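Local structure of cephalosporin acylase (Bacillus halodurans, 2NLZ) at residues K131-L136 with P249-P254; Q480-F485 with G507-G512. The protein probably cleaves amide bonds of gamma-glutamyl or cephalosporin-type substrates, as an N-terminal nucleophile enzyme of the gamma-glutamyltranspeptidase family. The protein carries 1 engineered substitution. All coordinates share one frame; numbering follows the deposited sequence.

Contact 1 (K131-L136 with P249-P254); sequences KMYGNL and PEWVEP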
ATOM      1  N   LYS D 131      -0.217 -42.232 -26.258  1.00 48.82           N
ATOM      2  CA  LYS D 131      -0.759 -43.528 -26.637  1.00 52.07           C
ATOM      3  C   LYS D 131      -2.114 -43.789 -25.982  1.00 49.21           C
ATOM      4  O   LYS D 131      -3.055 -44.227 -26.641  1.00 48.30           O
ATOM      5  CB  LYS D 131       0.244 -44.647 -26.295  1.00 55.02           C
ATOM      6  CG  LYS D 131      -0.254 -46.086 -26.548  1.00 64.33           C
ATOM      7  CD  LYS D 131       0.893 -47.079 -26.808  1.00 73.31           C
ATOM      8  CE  LYS D 131       1.486 -47.666 -25.524  1.00 79.91           C
ATOM      9  NZ  LYS D 131       0.661 -48.775 -24.973  1.00 72.52           N
ATOM     10  N   MET D 132      -2.223 -43.485 -24.694  1.00 46.20           N
ATOM     11  CA  MET D 132      -3.395 -43.897 -23.951  1.00 40.87           C
ATOM     12  C   MET D 132      -4.578 -42.943 -24.075  1.00 38.98           C
ATOM     13  O   MET D 132      -5.719 -43.393 -24.190  1.00 37.19           O
ATOM     14  CB  MET D 132      -3.046 -44.151 -22.482  1.00 47.34           C
ATOM     15  CG  MET D 132      -3.918 -45.210 -21.795  1.00 60.80           C
ATOM     16  SD  MET D 132      -3.222 -46.883 -21.793  1.00 71.47           S
ATOM     17  CE  MET D 132      -3.631 -47.481 -23.439  1.00 76.14           C
ATOM     18  N   TYR D 133      -4.322 -41.636 -24.065  1.00 39.02           N
ATOM     19  CA  TYR D 133      -5.423 -40.659 -24.006  1.00 31.84           C
ATOM     20  C   TYR D 133      -5.335 -39.493 -24.981  1.00 27.22           C
ATOM     21  O   TYR D 133      -6.207 -38.634 -24.975  1.00 28.13           O
ATOM     22  CB  TYR D 133      -5.606 -40.118 -22.576  1.00 33.57           C
ATOM     23  CG  TYR D 133      -5.866 -41.195 -21.551  1.00 33.27           C
ATOM     24  CD1 TYR D 133      -7.076 -41.889 -21.538  1.00 39.39           C
ATOM     25  CD2 TYR D 133      -4.893 -41.539 -20.606  1.00 32.77           C
ATOM     26  CE1 TYR D 133      -7.320 -42.883 -20.606  1.00 38.33           C
ATOM     27  CE2 TYR D 133      -5.129 -42.538 -19.668  1.00 38.00           C
ATOM     28  CZ  TYR D 133      -6.342 -43.207 -19.676  1.00 45.50           C
ATOM     29  OH  TYR D 133      -6.571 -44.198 -18.747  1.00 36.98           O
ATOM     30  N   GLY D 134      -4.301 -39.455 -25.815  1.00 30.91           N
ATOM     31  CA  GLY D 134      -4.168 -38.385 -26.808  1.00 35.64           C
ATOM     32  C   GLY D 134      -4.797 -38.715 -28.150  1.00 36.37           C
ATOM     33  O   GLY D 134      -5.045 -39.877 -28.456  1.00 43.70           O
ATOM     34  N   ASN D 135      -5.059 -37.690 -28.956  1.00 36.40           N
ATOM     35  CA  ASN D 135      -5.621 -37.870 -30.297  1.00 38.83           C
ATOM     36  C   ASN D 135      -4.552 -37.886 -31.383  1.00 43.66           C
ATOM     37  O   ASN D 135      -4.718 -38.524 -32.426  1.00 51.88           O
ATOM     38  CB  ASN D 135      -6.626 -36.759 -30.623  1.00 35.76           C
ATOM     39  CG  ASN D 135      -7.964 -36.954 -29.943  1.00 38.58           C
ATOM     40  OD1 ASN D 135      -8.321 -38.066 -29.546  1.00 52.17           O
ATOM     41  ND2 ASN D 135      -8.722 -35.869 -29.812  1.00 42.97           N
ATOM     42  N   LEU D 136      -3.460 -37.170 -31.133  1.00 42.40           N
ATOM     43  CA  LEU D 136      -2.416 -36.967 -32.129  1.00 43.31           C
ATOM     44  C   LEU D 136      -1.205 -37.846 -31.870  1.00 46.10           C
ATOM     45  O   LEU D 136      -0.928 -38.203 -30.723  1.00 45.32           O
ATOM     46  CB  LEU D 136      -1.964 -35.507 -32.122  1.00 46.27           C
ATOM     47  CG  LEU D 136      -3.032 -34.425 -32.122  1.00 37.19           C
ATOM     48  CD1 LEU D 136      -2.355 -33.079 -32.137  1.00 33.16           C
ATOM     49  CD2 LEU D 136      -3.960 -34.587 -33.317  1.00 39.70           C
ATOM     50  N   PRO D 249       6.790 -45.890 -17.529  1.00 41.49           N
ATOM     51  CA  PRO D 249       5.902 -45.051 -16.736  1.00 40.78           C
ATOM     52  C   PRO D 249       4.815 -45.925 -16.126  1.00 40.26           C
ATOM     53  O   PRO D 249       4.342 -46.865 -16.772  1.00 40.04           O
ATOM     54  CB  PRO D 249       5.318 -44.058 -17.754  1.00 35.81           C
ATOM     55  CG  PRO D 249       5.714 -44.537 -19.078  1.00 39.08           C
ATOM     56  CD  PRO D 249       6.862 -45.472 -18.938  1.00 35.85           C
ATOM     57  N   GLU D 250       4.459 -45.646 -14.878  1.00 39.69           N
ATOM     58  CA  GLU D 250       3.512 -46.478 -14.150  1.00 43.07           C
ATOM     59  C   GLU D 250       2.221 -45.714 -13.916  1.00 42.33           C
ATOM     60  O   GLU D 250       2.228 -44.638 -13.314  1.00 43.83           O
ATOM     61  CB  GLU D 250       4.129 -46.950 -12.821  1.00 42.63           C
ATOM     62  CG  GLU D 250       3.162 -47.631 -11.845  1.00 47.10           C
ATOM     63  CD  GLU D 250       3.864 -48.185 -10.612  1.00 50.51           C
ATOM     64  OE1 GLU D 250       4.964 -48.754 -10.765  1.00 62.18           O
ATOM     65  OE2 GLU D 250       3.320 -48.061  -9.494  1.00 52.74           O
ATOM     66  N   TRP D 251       1.115 -46.255 -14.415  1.00 43.04           N
ATOM     67  CA  TRP D 251      -0.187 -45.728 -14.039  1.00 43.08           C
ATOM     68  C   TRP D 251      -0.449 -46.138 -12.606  1.00 42.95           C
ATOM     69  O   TRP D 251      -0.421 -47.321 -12.265  1.00 45.65           O
ATOM     70  CB  TRP D 251      -1.291 -46.228 -14.959  1.00 41.65           C
ATOM     71  CG  TRP D 251      -1.173 -45.673 -16.316  1.00 37.68           C
ATOM     72  CD1 TRP D 251      -0.645 -46.292 -17.413  1.00 38.48           C
ATOM     73  CD2 TRP D 251      -1.567 -44.370 -16.737  1.00 38.67           C
ATOM     74  NE1 TRP D 251      -0.698 -45.453 -18.498  1.00 40.27           N
ATOM     75  CE2 TRP D 251      -1.262 -44.265 -18.112  1.00 37.45           C
ATOM     76  CE3 TRP D 251      -2.156 -43.282 -16.092  1.00 38.90           C
ATOM     77  CZ2 TRP D 251      -1.527 -43.114 -18.853  1.00 38.52           C
ATOM     78  CZ3 TRP D 251      -2.420 -42.137 -16.828  1.00 42.57           C
ATOM     79  CH2 TRP D 251      -2.102 -42.064 -18.197  1.00 40.51           C
ATOM     80  N   VAL D 252      -0.671 -45.139 -11.766  1.00 42.89           N
ATOM     81  CA  VAL D 252      -0.783 -45.356 -10.347  1.00 41.05           C
ATOM     82  C   VAL D 252      -2.112 -44.738  -9.905  1.00 39.02           C
ATOM     83  O   VAL D 252      -2.673 -43.893 -10.611  1.00 41.08           O
ATOM     84  CB  VAL D 252       0.490 -44.806  -9.627  1.00 40.06           C
ATOM     85  CG1 VAL D 252       0.465 -43.294  -9.527  1.00 45.44           C
ATOM     86  CG2 VAL D 252       0.712 -45.480  -8.272  1.00 60.10           C
ATOM     87  N   GLU D 253      -2.645 -45.196  -8.775  1.00 44.04           N
ATOM     88  CA  GLU D 253      -3.983 -44.779  -8.326  1.00 44.84           C
ATOM     89  C   GLU D 253      -3.932 -43.549  -7.407  1.00 39.51           C
ATOM     90  O   GLU D 253      -3.388 -43.623  -6.292  1.00 35.11           O
ATOM     91  CB  GLU D 253      -4.704 -45.954  -7.636  1.00 46.59           C
ATOM     92  CG  GLU D 253      -6.188 -45.716  -7.319  1.00 59.55           C
ATOM     93  CD  GLU D 253      -7.066 -45.633  -8.563  1.00 69.09           C
ATOM     94  OE1 GLU D 253      -6.812 -46.383  -9.533  1.00 65.93           O
ATOM     95  OE2 GLU D 253      -8.015 -44.816  -8.561  1.00 59.42           O
ATOM     96  N   PRO D 254      -4.500 -42.418  -7.873  1.00 38.19           N
ATOM     97  CA  PRO D 254      -4.481 -41.149  -7.119  1.00 39.16           C
ATOM     98  C   PRO D 254      -5.180 -41.242  -5.758  1.00 40.00           C
ATOM     99  O   PRO D 254      -6.170 -41.976  -5.608  1.00 39.15           O
ATOM    100  CB  PRO D 254      -5.226 -40.168  -8.032  1.00 34.57           C
ATOM    101  CG  PRO D 254      -5.989 -41.014  -8.988  1.00 35.36           C
ATOM    102  CD  PRO D 254      -5.198 -42.281  -9.163  1.00 38.83           C
TER

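Contact 2 (Q480-F485 with G507-G512); sequences QVEPTF and GAFGRG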
ATOM      1  N   GLN D 480       9.460 -18.367   6.170  1.00 26.94           N
ATOM      2  CA  GLN D 480       9.660 -17.247   5.255  1.00 20.90           C
ATOM      3  C   GLN D 480       8.326 -16.716   4.748  1.00 25.39           C
ATOM      4  O   GLN D 480       7.433 -17.509   4.424  1.00 23.79           O
ATOM      5  CB  GLN D 480      10.486 -17.700   4.065  1.00 16.14           C
ATOM      6  CG  GLN D 480      11.794 -18.357   4.461  1.00 29.85           C
ATOM      7  CD  GLN D 480      12.691 -18.662   3.279  1.00 27.47           C
ATOM      8  OE1 GLN D 480      13.908 -18.536   3.367  1.00 48.05           O
ATOM      9  NE2 GLN D 480      12.095 -19.071   2.172  1.00 29.82           N
ATOM     10  N   VAL D 481       8.179 -15.384   4.691  1.00 18.81           N
ATOM     11  CA  VAL D 481       6.992 -14.760   4.067  1.00 16.76           C
ATOM     12  C   VAL D 481       7.356 -13.746   2.978  1.00 22.48           C
ATOM     13  O   VAL D 481       8.500 -13.286   2.895  1.00 25.50           O
ATOM     14  CB  VAL D 481       6.032 -14.100   5.100  1.00 16.47           C
ATOM     15  CG1 VAL D 481       5.559 -15.124   6.136  1.00 12.07           C
ATOM     16  CG2 VAL D 481       6.681 -12.866   5.777  1.00 25.41           C
ATOM     17  N   GLU D 482       6.374 -13.405   2.146  1.00 24.88           N
ATOM     18  CA  GLU D 482       6.568 -12.468   1.038  1.00 22.30           C
ATOM     19  C   GLU D 482       6.519 -11.012   1.478  1.00 25.55           C
ATOM     20  O   GLU D 482       5.870 -10.688   2.471  1.00 28.08           O
ATOM     21  CB  GLU D 482       5.504 -12.708  -0.031  1.00 28.75           C
ATOM     22  CG  GLU D 482       5.817 -13.876  -0.945  1.00 25.95           C
ATOM     23  CD  GLU D 482       4.910 -13.947  -2.155  1.00 38.54           C
ATOM     24  OE1 GLU D 482       5.365 -13.545  -3.256  1.00 36.84           O
ATOM     25  OE2 GLU D 482       3.753 -14.399  -1.997  1.00 21.99           O
ATOM     26  N   PRO D 483       7.193 -10.119   0.728  1.00 29.50           N
ATOM     27  CA  PRO D 483       7.165  -8.679   1.018  1.00 30.19           C
ATOM     28  C   PRO D 483       5.746  -8.136   1.163  1.00 27.93           C
ATOM     29  O   PRO D 483       5.527  -7.129   1.844  1.00 26.43           O
ATOM     30  CB  PRO D 483       7.809  -8.068  -0.225  1.00 22.97           C
ATOM     31  CG  PRO D 483       8.698  -9.112  -0.738  1.00 23.44           C
ATOM     32  CD  PRO D 483       8.036 -10.417  -0.445  1.00 29.73           C
ATOM     33  N   THR D 484       4.803  -8.825   0.525  1.00 30.10           N
ATOM     34  CA  THR D 484       3.412  -8.415   0.463  1.00 26.26           C
ATOM     35  C   THR D 484       2.571  -9.156   1.515  1.00 26.46           C
ATOM     36  O   THR D 484       1.368  -8.922   1.633  1.00 30.83           O
ATOM     37  CB  THR D 484       2.867  -8.597  -0.980  1.00 25.34           C
ATOM     38  OG1 THR D 484       1.453  -8.382  -1.008  1.00 50.29           O
ATOM     39  CG2 THR D 484       3.184 -10.001  -1.507  1.00 35.36           C
ATOM     40  N   PHE D 485       3.210 -10.033   2.289  1.00 24.84           N
ATOM     41  CA  PHE D 485       2.565 -10.632   3.461  1.00 25.06           C
ATOM     42  C   PHE D 485       2.283  -9.538   4.486  1.00 27.85           C
ATOM     43  O   PHE D 485       3.194  -8.796   4.862  1.00 28.16           O
ATOM     44  CB  PHE D 485       3.454 -11.700   4.091  1.00 22.87           C
ATOM     45  CG  PHE D 485       2.744 -12.574   5.077  1.00 24.54           C
ATOM     46  CD1 PHE D 485       2.666 -12.220   6.420  1.00 27.53           C
ATOM     47  CD2 PHE D 485       2.162 -13.764   4.667  1.00 36.06           C
ATOM     48  CE1 PHE D 485       1.999 -13.033   7.343  1.00 27.17           C
ATOM     49  CE2 PHE D 485       1.501 -14.582   5.576  1.00 26.62           C
ATOM     50  CZ  PHE D 485       1.415 -14.210   6.917  1.00 22.74           C
ATOM     51  N   GLY D 507      10.575 -15.090  -6.820  1.00 79.72           N
ATOM     52  CA  GLY D 507      10.492 -16.481  -7.253  1.00 74.17           C
ATOM     53  C   GLY D 507      10.792 -17.554  -6.226  1.00 61.02           C
ATOM     54  O   GLY D 507      10.696 -18.743  -6.514  1.00 61.71           O
ATOM     55  N   ALA D 508      11.147 -17.147  -5.019  1.00 53.56           N
ATOM     56  CA  ALA D 508      11.412 -18.105  -3.955  1.00 42.01           C
ATOM     57  C   ALA D 508      10.120 -18.717  -3.405  1.00 38.51           C
ATOM     58  O   ALA D 508      10.158 -19.670  -2.632  1.00 36.89           O
ATOM     59  CB  ALA D 508      12.209 -17.441  -2.839  1.00 43.63           C
ATOM     60  N   PHE D 509       8.973 -18.174  -3.805  1.00 38.44           N
ATOM     61  CA  PHE D 509       7.698 -18.653  -3.272  1.00 35.42           C
ATOM     62  C   PHE D 509       6.860 -19.421  -4.303  1.00 36.90           C
ATOM     63  O   PHE D 509       5.642 -19.585  -4.159  1.00 30.03           O
ATOM     64  CB  PHE D 509       6.923 -17.506  -2.618  1.00 28.41           C
ATOM     65  CG  PHE D 509       7.565 -16.999  -1.361  1.00 26.12           C
ATOM     66  CD1 PHE D 509       7.215 -17.527  -0.132  1.00 24.86           C
ATOM     67  CD2 PHE D 509       8.535 -16.002  -1.410  1.00 30.94           C
ATOM     68  CE1 PHE D 509       7.810 -17.067   1.029  1.00 35.38           C
ATOM     69  CE2 PHE D 509       9.136 -15.539  -0.257  1.00 28.13           C
ATOM     70  CZ  PHE D 509       8.778 -16.073   0.964  1.00 33.20           C
ATOM     71  N   GLY D 510       7.538 -19.895  -5.342  1.00 33.02           N
ATOM     72  CA  GLY D 510       6.923 -20.775  -6.316  1.00 29.94           C
ATOM     73  C   GLY D 510       6.152 -20.112  -7.437  1.00 26.13           C
ATOM     74  O   GLY D 510       5.928 -18.904  -7.430  1.00 30.51           O
ATOM     75  N   ARG D 511       5.749 -20.933  -8.403  1.00 26.92           N
ATOM     76  CA  ARG D 511       4.922 -20.507  -9.528  1.00 24.66           C
ATOM     77  C   ARG D 511       3.679 -21.386  -9.597  1.00 27.13           C
ATOM     78  O   ARG D 511       3.758 -22.601  -9.476  1.00 19.24           O
ATOM     79  CB  ARG D 511       5.720 -20.563 -10.842  1.00 22.82           C
ATOM     80  CG  ARG D 511       6.890 -19.563 -10.892  1.00 35.71           C
ATOM     81  CD  ARG D 511       7.955 -19.929 -11.907  1.00 45.06           C
ATOM     82  NE  ARG D 511       9.268 -19.428 -11.508  1.00 61.34           N
ATOM     83  CZ  ARG D 511      10.378 -19.573 -12.226  1.00 74.78           C
ATOM     84  NH1 ARG D 511      10.342 -20.204 -13.391  1.00 79.53           N
ATOM     85  NH2 ARG D 511      11.526 -19.085 -11.783  1.00 83.08           N
ATOM     86  N   GLY D 512       2.521 -20.785  -9.780  1.00 25.95           N
ATOM     87  CA  GLY D 512       1.308 -21.581  -9.824  1.00 20.09           C
ATOM     88  C   GLY D 512       0.516 -21.402 -11.095  1.00 23.96           C
ATOM     89  O   GLY D 512       0.641 -20.378 -11.776  1.00 25.52           O
TER

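Contact 1 (K131-L136 with P249-P254)
An apolar, largely aromatic contact near the protein surface joins M132 and Y133, toward the C-terminal end of helix 122-133, to W251 in the first part of strand 250-259. The backbones stay well apart, with 10.6 Å between the CA atoms of M132 and W251, so the gap is bridged by side chains alone and no hydrogen bond crosses it. Y133 and W251 form an offset edge-to-face pair: their six-membered rings are almost perpendicular (88°), with centroids 5.4 Å apart, and the tyrosine turns its edge to the tryptophan face. On Y133 it is the CD2-CE2 side that touches, and CE2 comes to 3.4 Å from CH2 of W251, which lies near the plane of the tyrosine ring. With CG of Y133 anti to the carbonyl carbon (chi1 -57°), the ring projects from there to meet the outer, benzo part of the indole. M132 adds to the same part of the indole through its stem, CB sitting 4.1 Å from W251 CZ2. Beyond CB the methionine chain bends twice and its end turns away; SD is still 5.2 Å from the centroid of the five-membered ring of W251, an oblique (46°) Met-aromatic contact. Meanwhile M132 CG rests above one face of the Y133 ring, toward its rim, which links the two helix residues to each other as well as to the tryptophan. The polar end of the indole is satisfied by the helix too, for W251 NE1 hydrogen-bonds to E128 OE1, one turn before M132. H83, from the neighbouring strand 81-87, stacks with Y133. The arrangement is helix-on-sheet packing, consistent with the layered alpha-beta-beta-alpha sandwich of N-terminal nucleophile hydrolases.

Contact 2 (Q480-F485 with G507-G512)
The chi1 angles of F509 (-68°) and E482 (-80°) set each CG beside its own backbone N and opposite the carbonyl carbon, and this brings the phenyl ring against the extended glutamate chain, the two running antiparallel alongside one another. The stem of the glutamate does the touching: CG of E482 lies 3.6 Å from the F509 ring centroid, 18° off the ring normal, a CH-pi contact over one face. The far end of the ring reaches the strand backbone, with CE1 of F509 3.4 Å from Q480 O, which lies at the ring edge, and CZ 3.4 Å from V481 C. Q480 CB adds an apolar touch to CZ at 3.9 Å. Cutting F509 back to an alanine would strip away the whole ring, and CG of E482 would probably lose its CH-pi partner while a gap opened beside Q480 and V481. The buried carboxylate is held by a residue beyond the two segments, through a salt bridge from OE1 to R531 NE, while R470 NH1 binds F509 O. E482 opens one type I beta turn (E482-F485) and F509 lies within another (G507-G510). Thus an aromatic residue of the loop between strands 499-502 and 512-517 packs at the end of strand 478-481, the middle strand of the small mixed sheet.

Overall arrangement
Contact 1 lies at the surface and contact 2 is buried; they sit on opposite sides of the chain's centre, with about 20 Å between their nearest atoms, and have no segment or secondary-structure element in common. Contact 1 ties the C-terminal part of a helix to a strand of the extensive antiparallel sheet system, whereas contact 2 fixes a loop against the end of a strand in the small mixed sheet. Neither has a hydrogen bond between its segments. Their chemistry differs nonetheless: the surface contact relies on aromatic rings and a methionine, while the buried one sets a single ring against a glutamate stem and bare backbone, with one arginine pairing with the buried carboxylate and another hydrogen-bonding a backbone carbonyl.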